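Local coordinates for Tat pathway signal sequence domain protein (Parabacteroides merdae, PDB 4Q9A) that probably hydrolyses ester bonds of acylated substrates, as a putative GDSL-like lipase of the SGNH hydrolase clan, at residues T182-A194 with G214-T226. Sequence-based numbering, arbitrary orientation.
Sequences TIFVPFQSGFDAA and GRQLMANMWMEAT
Phe-187 meets two selenomethionines of the helix, Met-218 over a face of its ring and Met-221 at the edge. The methyl CE of Met-218 sits 3.9 Å from the ring centroid, a CH-pi contact; the bend at chi3 (71°) tips this methyl from the selenium, which stands above the ring, down toward the rim of the face. Met-221 instead brings its selenium to within 3.9 Å of Phe-187 CD1, and the same atom rests on CA of Gly-190. Val-185 CB lies across the opposite face of Phe-187 from Met-218. With an alanine at Phe-187, the Met-218 methyl and the selenium of Met-221 would probably lose their shared ring, leaving a gap beside Val-185.

One turn on, Phe-191 takes CD2 of Leu-217 over a face, 3.9 Å from the centroid, while Met-218 SE lies at its edge; Phe-149 stacks on the same ring. Toward the other end, Val-185 splits its branches: CG1 meets the backbone N of Trp-222 at 3.6 Å, and CG2 touches the CB of Ala-225. Ile-183 CG2 continues this row against Ala-225.

Behind these contacts, strand 183-185, outermost in this chain's parallel sheet, hydrogen-bonds to strand 142-146 in the SGNH alpha/beta fold, and the helical segment 214-226 runs roughly antiparallel to strand 183-185, at 154°. With no hydrogen bond between the segments, the helix's position here depends on close apolar and Met-aromatic packing.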
ATOM      1  N   THR A 182     -24.064 -12.014   0.794  1.00 51.86           N
ATOM      2  CA  THR A 182     -22.956 -11.084   1.014  1.00 50.84           C
ATOM      3  C   THR A 182     -22.064 -10.997  -0.234  1.00 52.27           C
ATOM      4  O   THR A 182     -22.278 -11.724  -1.211  1.00 51.92           O
ATOM      5  CB  THR A 182     -22.110 -11.545   2.222  1.00 61.44           C
ATOM      6  OG1 THR A 182     -21.342 -12.687   1.852  1.00 63.99           O
ATOM      7  CG2 THR A 182     -22.943 -11.857   3.443  1.00 60.75           C
ATOM      8  N   ILE A 183     -21.044 -10.129  -0.173  1.00 46.15           N
ATOM      9  CA  ILE A 183     -20.031 -10.052  -1.228  1.00 45.59           C
ATOM     10  C   ILE A 183     -19.001 -11.148  -0.879  1.00 49.94           C
ATOM     11  O   ILE A 183     -18.741 -11.398   0.313  1.00 48.44           O
ATOM     12  CB  ILE A 183     -19.400  -8.629  -1.401  1.00 46.26           C
ATOM     13  CG1 ILE A 183     -20.478  -7.566  -1.783  1.00 46.09           C
ATOM     14  CG2 ILE A 183     -18.180  -8.634  -2.354  1.00 43.51           C
ATOM     15  CD1 ILE A 183     -20.617  -7.192  -3.228  1.00 46.86           C
ATOM     16  N   PHE A 184     -18.468 -11.827  -1.911  1.00 45.99           N
ATOM     17  CA  PHE A 184     -17.507 -12.889  -1.703  1.00 45.05           C
ATOM     18  C   PHE A 184     -16.180 -12.595  -2.457  1.00 49.73           C
ATOM     19  O   PHE A 184     -16.173 -12.411  -3.681  1.00 50.48           O
ATOM     20  CB  PHE A 184     -18.129 -14.235  -2.099  1.00 47.07           C
ATOM     21  CG  PHE A 184     -17.288 -15.423  -1.711  1.00 48.62           C
ATOM     22  CD1 PHE A 184     -17.125 -15.778  -0.372  1.00 51.46           C
ATOM     23  CD2 PHE A 184     -16.633 -16.175  -2.679  1.00 51.61           C
ATOM     24  CE1 PHE A 184     -16.320 -16.870  -0.011  1.00 53.02           C
ATOM     25  CE2 PHE A 184     -15.831 -17.265  -2.320  1.00 54.96           C
ATOM     26  CZ  PHE A 184     -15.692 -17.615  -0.989  1.00 52.95           C
ATOM     27  N   VAL A 185     -15.064 -12.507  -1.714  1.00 44.85           N
ATOM     28  CA  VAL A 185     -13.758 -12.258  -2.339  1.00 43.87           C
ATOM     29  C   VAL A 185     -13.088 -13.643  -2.537  1.00 47.84           C
ATOM     30  O   VAL A 185     -12.793 -14.323  -1.548  1.00 46.02           O
ATOM     31  CB  VAL A 185     -12.850 -11.233  -1.590  1.00 46.19           C
ATOM     32  CG1 VAL A 185     -11.754 -10.727  -2.519  1.00 46.14           C
ATOM     33  CG2 VAL A 185     -13.648 -10.054  -1.043  1.00 44.80           C
ATOM     34  N   PRO A 186     -12.930 -14.116  -3.803  1.00 46.77           N
ATOM     35  CA  PRO A 186     -12.379 -15.468  -4.024  1.00 47.34           C
ATOM     36  C   PRO A 186     -10.852 -15.483  -4.104  1.00 51.09           C
ATOM     37  O   PRO A 186     -10.272 -15.704  -5.181  1.00 52.32           O
ATOM     38  CB  PRO A 186     -13.030 -15.887  -5.346  1.00 49.76           C
ATOM     39  CG  PRO A 186     -13.276 -14.593  -6.074  1.00 53.68           C
ATOM     40  CD  PRO A 186     -13.262 -13.463  -5.089  1.00 48.61           C
ATOM     41  N   PHE A 187     -10.207 -15.270  -2.950  1.00 45.99           N
ATOM     42  CA  PHE A 187      -8.754 -15.186  -2.826  1.00 45.74           C
ATOM     43  C   PHE A 187      -8.013 -16.385  -3.419  1.00 51.89           C
ATOM     44  O   PHE A 187      -6.998 -16.172  -4.071  1.00 54.25           O
ATOM     45  CB  PHE A 187      -8.344 -14.991  -1.371  1.00 47.02           C
ATOM     46  CG  PHE A 187      -8.610 -13.620  -0.789  1.00 48.42           C
ATOM     47  CD1 PHE A 187      -8.428 -12.471  -1.553  1.00 52.02           C
ATOM     48  CD2 PHE A 187      -8.934 -13.470   0.549  1.00 51.17           C
ATOM     49  CE1 PHE A 187      -8.610 -11.204  -1.001  1.00 52.78           C
ATOM     50  CE2 PHE A 187      -9.128 -12.199   1.099  1.00 53.95           C
ATOM     51  CZ  PHE A 187      -8.958 -11.074   0.322  1.00 52.11           C
ATOM     52  N   GLN A 188      -8.530 -17.618  -3.256  1.00 47.68           N
ATOM     53  CA  GLN A 188      -7.890 -18.823  -3.784  1.00 47.56           C
ATOM     54  C   GLN A 188      -7.692 -18.740  -5.307  1.00 53.08           C
ATOM     55  O   GLN A 188      -6.571 -18.966  -5.766  1.00 53.19           O
ATOM     56  CB  GLN A 188      -8.664 -20.103  -3.389  1.00 48.80           C
ATOM     57  CG  GLN A 188      -7.867 -21.408  -3.491  1.00 34.91           C
ATOM     58  CD  GLN A 188      -6.674 -21.477  -2.560  1.00 52.48           C
ATOM     59  OE1 GLN A 188      -6.774 -21.847  -1.376  1.00 46.52           O
ATOM     60  NE2 GLN A 188      -5.497 -21.166  -3.104  1.00 41.57           N
ATOM     61  N   SER A 189      -8.738 -18.349  -6.068  1.00 50.50           N
ATOM     62  CA  SER A 189      -8.695 -18.207  -7.534  1.00 50.93           C
ATOM     63  C   SER A 189      -7.584 -17.261  -7.960  1.00 56.03           C
ATOM     64  O   SER A 189      -6.859 -17.555  -8.926  1.00 57.04           O
ATOM     65  CB  SER A 189     -10.023 -17.680  -8.053  1.00 53.96           C
ATOM     66  OG  SER A 189     -11.085 -18.366  -7.415  1.00 69.00           O
ATOM     67  N   GLY A 190      -7.449 -16.153  -7.211  1.00 49.47           N
ATOM     68  CA  GLY A 190      -6.431 -15.142  -7.450  1.00 47.87           C
ATOM     69  C   GLY A 190      -5.044 -15.679  -7.231  1.00 51.41           C
ATOM     70  O   GLY A 190      -4.157 -15.457  -8.057  1.00 52.95           O
ATOM     71  N   PHE A 191      -4.856 -16.415  -6.129  1.00 46.72           N
ATOM     72  CA  PHE A 191      -3.548 -16.978  -5.798  1.00 46.66           C
ATOM     73  C   PHE A 191      -3.214 -18.158  -6.719  1.00 49.31           C
ATOM     74  O   PHE A 191      -2.055 -18.308  -7.131  1.00 47.02           O
ATOM     75  CB  PHE A 191      -3.460 -17.351  -4.313  1.00 47.94           C
ATOM     76  CG  PHE A 191      -3.138 -16.156  -3.432  1.00 48.83           C
ATOM     77  CD1 PHE A 191      -1.893 -15.527  -3.505  1.00 50.84           C
ATOM     78  CD2 PHE A 191      -4.072 -15.669  -2.516  1.00 51.28           C
ATOM     79  CE1 PHE A 191      -1.600 -14.421  -2.701  1.00 50.70           C
ATOM     80  CE2 PHE A 191      -3.766 -14.584  -1.684  1.00 52.77           C
ATOM     81  CZ  PHE A 191      -2.532 -13.963  -1.791  1.00 50.43           C
ATOM     82  N   ASP A 192      -4.248 -18.915  -7.125  1.00 46.36           N
ATOM     83  CA  ASP A 192      -4.110 -20.028  -8.063  1.00 47.20           C
ATOM     84  C   ASP A 192      -3.551 -19.508  -9.398  1.00 52.08           C
ATOM     85  O   ASP A 192      -2.762 -20.192 -10.058  1.00 52.65           O
ATOM     86  CB  ASP A 192      -5.467 -20.733  -8.263  1.00 48.95           C
ATOM     87  CG  ASP A 192      -5.918 -21.668  -7.141  1.00 57.27           C
ATOM     88  OD1 ASP A 192      -5.217 -21.738  -6.093  1.00 58.85           O
ATOM     89  OD2 ASP A 192      -6.975 -22.318  -7.300  1.00 57.91           O
ATOM     90  N   ALA A 193      -3.925 -18.262  -9.752  1.00 48.01           N
ATOM     91  CA  ALA A 193      -3.509 -17.563 -10.970  1.00 47.92           C
ATOM     92  C   ALA A 193      -2.114 -16.933 -10.830  1.00 50.15           C
ATOM     93  O   ALA A 193      -1.290 -17.024 -11.750  1.00 48.02           O
ATOM     94  CB  ALA A 193      -4.529 -16.485 -11.298  1.00 47.93           C
ATOM     95  N   ALA A 194      -1.886 -16.252  -9.682  1.00 46.74           N
ATOM     96  CA  ALA A 194      -0.659 -15.540  -9.341  1.00 46.63           C
ATOM     97  C   ALA A 194       0.585 -16.464  -9.391  1.00 52.41           C
ATOM     98  O   ALA A 194       1.607 -16.093  -9.990  1.00 52.07           O
ATOM     99  CB  ALA A 194      -0.808 -14.918  -7.967  1.00 46.03           C
ATOM    100  N   GLY A 214       1.626 -10.460  -2.269  1.00 48.96           N
ATOM    101  CA  GLY A 214       0.360 -11.134  -1.976  1.00 46.93           C
ATOM    102  C   GLY A 214      -0.672 -10.226  -1.338  1.00 45.57           C
ATOM    103  O   GLY A 214      -1.864 -10.379  -1.577  1.00 44.02           O
ATOM    104  N   ARG A 215      -0.220  -9.298  -0.503  1.00 41.63           N
ATOM    105  CA  ARG A 215      -1.031  -8.293   0.186  1.00 40.84           C
ATOM    106  C   ARG A 215      -1.687  -7.370  -0.830  1.00 45.32           C
ATOM    107  O   ARG A 215      -2.911  -7.213  -0.808  1.00 44.98           O
ATOM    108  CB  ARG A 215      -0.154  -7.490   1.164  1.00 39.83           C
ATOM    109  CG  ARG A 215       0.181  -8.269   2.415  1.00 42.84           C
ATOM    110  CD  ARG A 215       1.333  -7.665   3.148  1.00 43.82           C
ATOM    111  NE  ARG A 215       1.953  -8.668   4.003  1.00 45.45           N
ATOM    112  CZ  ARG A 215       2.839  -8.406   4.952  1.00 59.79           C
ATOM    113  NH1 ARG A 215       3.218  -7.155   5.189  1.00 41.63           N
ATOM    114  NH2 ARG A 215       3.353  -9.391   5.678  1.00 52.82           N
ATOM    115  N   GLN A 216      -0.871  -6.808  -1.756  1.00 41.77           N
ATOM    116  CA  GLN A 216      -1.324  -5.935  -2.832  1.00 41.57           C
ATOM    117  C   GLN A 216      -2.349  -6.672  -3.699  1.00 46.00           C
ATOM    118  O   GLN A 216      -3.400  -6.100  -3.978  1.00 46.37           O
ATOM    119  CB  GLN A 216      -0.128  -5.431  -3.672  1.00 43.39           C
ATOM    120  CG  GLN A 216      -0.465  -4.304  -4.659  1.00 49.38           C
ATOM    121  CD  GLN A 216      -0.984  -3.028  -4.007  1.00 59.14           C
ATOM    122  OE1 GLN A 216      -0.211  -2.130  -3.611  1.00 57.67           O
ATOM    123  NE2 GLN A 216      -2.315  -2.895  -3.943  1.00 30.72           N
ATOM    124  N   LEU A 217      -2.067  -7.954  -4.070  1.00 41.48           N
ATOM    125  CA  LEU A 217      -2.968  -8.813  -4.859  1.00 41.24           C
ATOM    126  C   LEU A 217      -4.354  -8.962  -4.199  1.00 44.65           C
ATOM    127  O   LEU A 217      -5.384  -8.829  -4.878  1.00 43.93           O
ATOM    128  CB  LEU A 217      -2.354 -10.207  -5.035  1.00 41.24           C
ATOM    129  CG  LEU A 217      -3.118 -11.182  -5.913  1.00 45.34           C
ATOM    130  CD1 LEU A 217      -2.868 -10.888  -7.370  1.00 46.15           C
ATOM    131  CD2 LEU A 217      -2.715 -12.601  -5.618  1.00 47.23           C
HETATM  132  N   MSE A 218      -4.349  -9.213  -2.865  1.00 38.83           N
HETATM  133  CA  MSE A 218      -5.555  -9.406  -2.082  1.00 37.50           C
HETATM  134  C   MSE A 218      -6.375  -8.147  -2.046  1.00 42.82           C
HETATM  135  O   MSE A 218      -7.600  -8.224  -2.232  1.00 41.82           O
HETATM  136  CB  MSE A 218      -5.211  -9.858  -0.674  1.00 38.30           C
HETATM  137  CG  MSE A 218      -4.741 -11.290  -0.633  1.00 43.46           C
HETATM  138 SE   MSE A 218      -4.064 -11.691   1.093  0.75 48.34          SE
HETATM  139  CE  MSE A 218      -5.748 -11.700   2.067  1.00 43.91           C
ATOM    140  N   ALA A 219      -5.687  -6.986  -1.830  1.00 39.98           N
ATOM    141  CA  ALA A 219      -6.280  -5.646  -1.805  1.00 39.43           C
ATOM    142  C   ALA A 219      -7.027  -5.368  -3.115  1.00 44.14           C
ATOM    143  O   ALA A 219      -8.183  -4.944  -3.082  1.00 44.26           O
ATOM    144  CB  ALA A 219      -5.202  -4.591  -1.579  1.00 39.95           C
ATOM    145  N   ASN A 220      -6.385  -5.673  -4.259  1.00 41.07           N
ATOM    146  CA  ASN A 220      -6.940  -5.480  -5.596  1.00 41.67           C
ATOM    147  C   ASN A 220      -8.180  -6.351  -5.812  1.00 44.53           C
ATOM    148  O   ASN A 220      -9.158  -5.884  -6.408  1.00 44.55           O
ATOM    149  CB  ASN A 220      -5.882  -5.788  -6.659  1.00 44.30           C
ATOM    150  CG  ASN A 220      -4.668  -4.881  -6.666  1.00 66.83           C
ATOM    151  OD1 ASN A 220      -4.621  -3.833  -6.007  1.00 61.63           O
ATOM    152  ND2 ASN A 220      -3.662  -5.257  -7.448  1.00 58.60           N
HETATM  153  N   MSE A 221      -8.144  -7.604  -5.310  1.00 40.03           N
HETATM  154  CA  MSE A 221      -9.259  -8.555  -5.405  1.00 39.89           C
HETATM  155  C   MSE A 221     -10.486  -8.032  -4.651  1.00 43.58           C
HETATM  156  O   MSE A 221     -11.604  -8.037  -5.174  1.00 43.22           O
HETATM  157  CB  MSE A 221      -8.844  -9.912  -4.843  1.00 42.03           C
HETATM  158  CG  MSE A 221      -7.820 -10.634  -5.695  1.00 50.15           C
HETATM  159 SE   MSE A 221      -7.915 -12.551  -5.408  0.75 58.60          SE
HETATM  160  CE  MSE A 221      -9.637 -12.849  -6.275  1.00 55.92           C
ATOM    161  N   TRP A 222     -10.244  -7.566  -3.427  1.00 39.72           N
ATOM    162  CA  TRP A 222     -11.223  -6.994  -2.530  1.00 39.68           C
ATOM    163  C   TRP A 222     -11.856  -5.757  -3.161  1.00 44.26           C
ATOM    164  O   TRP A 222     -13.084  -5.653  -3.173  1.00 46.56           O
ATOM    165  CB  TRP A 222     -10.555  -6.656  -1.200  1.00 38.06           C
ATOM    166  CG  TRP A 222     -11.496  -6.488  -0.051  1.00 39.08           C
ATOM    167  CD1 TRP A 222     -11.698  -7.363   0.980  1.00 41.71           C
ATOM    168  CD2 TRP A 222     -12.253  -5.309   0.265  1.00 39.32           C
ATOM    169  NE1 TRP A 222     -12.548  -6.811   1.911  1.00 41.08           N
ATOM    170  CE2 TRP A 222     -12.906  -5.550   1.496  1.00 43.19           C
ATOM    171  CE3 TRP A 222     -12.446  -4.067  -0.378  1.00 40.91           C
ATOM    172  CZ2 TRP A 222     -13.763  -4.610   2.077  1.00 42.82           C
ATOM    173  CZ3 TRP A 222     -13.276  -3.129   0.209  1.00 42.48           C
ATOM    174  CH2 TRP A 222     -13.933  -3.405   1.415  1.00 43.07           C
HETATM  175  N   MSE A 223     -11.050  -4.848  -3.730  1.00 38.10           N
HETATM  176  CA  MSE A 223     -11.610  -3.657  -4.370  1.00 37.31           C
HETATM  177  C   MSE A 223     -12.484  -4.059  -5.565  1.00 43.44           C
HETATM  178  O   MSE A 223     -13.553  -3.493  -5.751  1.00 42.44           O
HETATM  179  CB  MSE A 223     -10.503  -2.695  -4.792  1.00 38.88           C
HETATM  180  CG  MSE A 223      -9.775  -2.067  -3.620  1.00 44.10           C
HETATM  181 SE   MSE A 223     -10.919  -0.999  -2.477  0.75 50.68          SE
HETATM  182  CE  MSE A 223     -10.952   0.591  -3.585  1.00 47.64           C
ATOM    183  N   GLU A 224     -12.054  -5.093  -6.318  1.00 42.63           N
ATOM    184  CA  GLU A 224     -12.758  -5.636  -7.477  1.00 43.32           C
ATOM    185  C   GLU A 224     -14.055  -6.356  -7.074  1.00 48.65           C
ATOM    186  O   GLU A 224     -15.089  -6.046  -7.651  1.00 51.26           O
ATOM    187  CB  GLU A 224     -11.854  -6.589  -8.258  1.00 44.81           C
ATOM    188  CG  GLU A 224     -12.234  -6.722  -9.721  1.00 59.67           C
ATOM    189  CD  GLU A 224     -11.149  -7.348 -10.576  1.00101.61           C
ATOM    190  OE1 GLU A 224     -10.091  -6.703 -10.771  1.00109.21           O
ATOM    191  OE2 GLU A 224     -11.366  -8.483 -11.061  1.00 97.37           O
ATOM    192  N   ALA A 225     -14.009  -7.311  -6.119  1.00 42.62           N
ATOM    193  CA  ALA A 225     -15.191  -8.076  -5.694  1.00 42.06           C
ATOM    194  C   ALA A 225     -16.309  -7.170  -5.168  1.00 46.24           C
ATOM    195  O   ALA A 225     -17.481  -7.413  -5.454  1.00 46.18           O
ATOM    196  CB  ALA A 225     -14.812  -9.105  -4.630  1.00 42.03           C
ATOM    197  N   THR A 226     -15.937  -6.109  -4.419  1.00 43.08           N
ATOM    198  CA  THR A 226     -16.869  -5.143  -3.822  1.00 41.79           C
ATOM    199  C   THR A 226     -17.390  -4.143  -4.853  1.00 44.36           C
ATOM    200  O   THR A 226     -18.410  -3.509  -4.610  1.00 44.83           O
ATOM    201  CB  THR A 226     -16.212  -4.419  -2.649  1.00 45.88           C
ATOM    202  OG1 THR A 226     -15.027  -3.758  -3.101  1.00 48.33           O
ATOM    203  CG2 THR A 226     -15.908  -5.354  -1.485  1.00 40.69           C
TER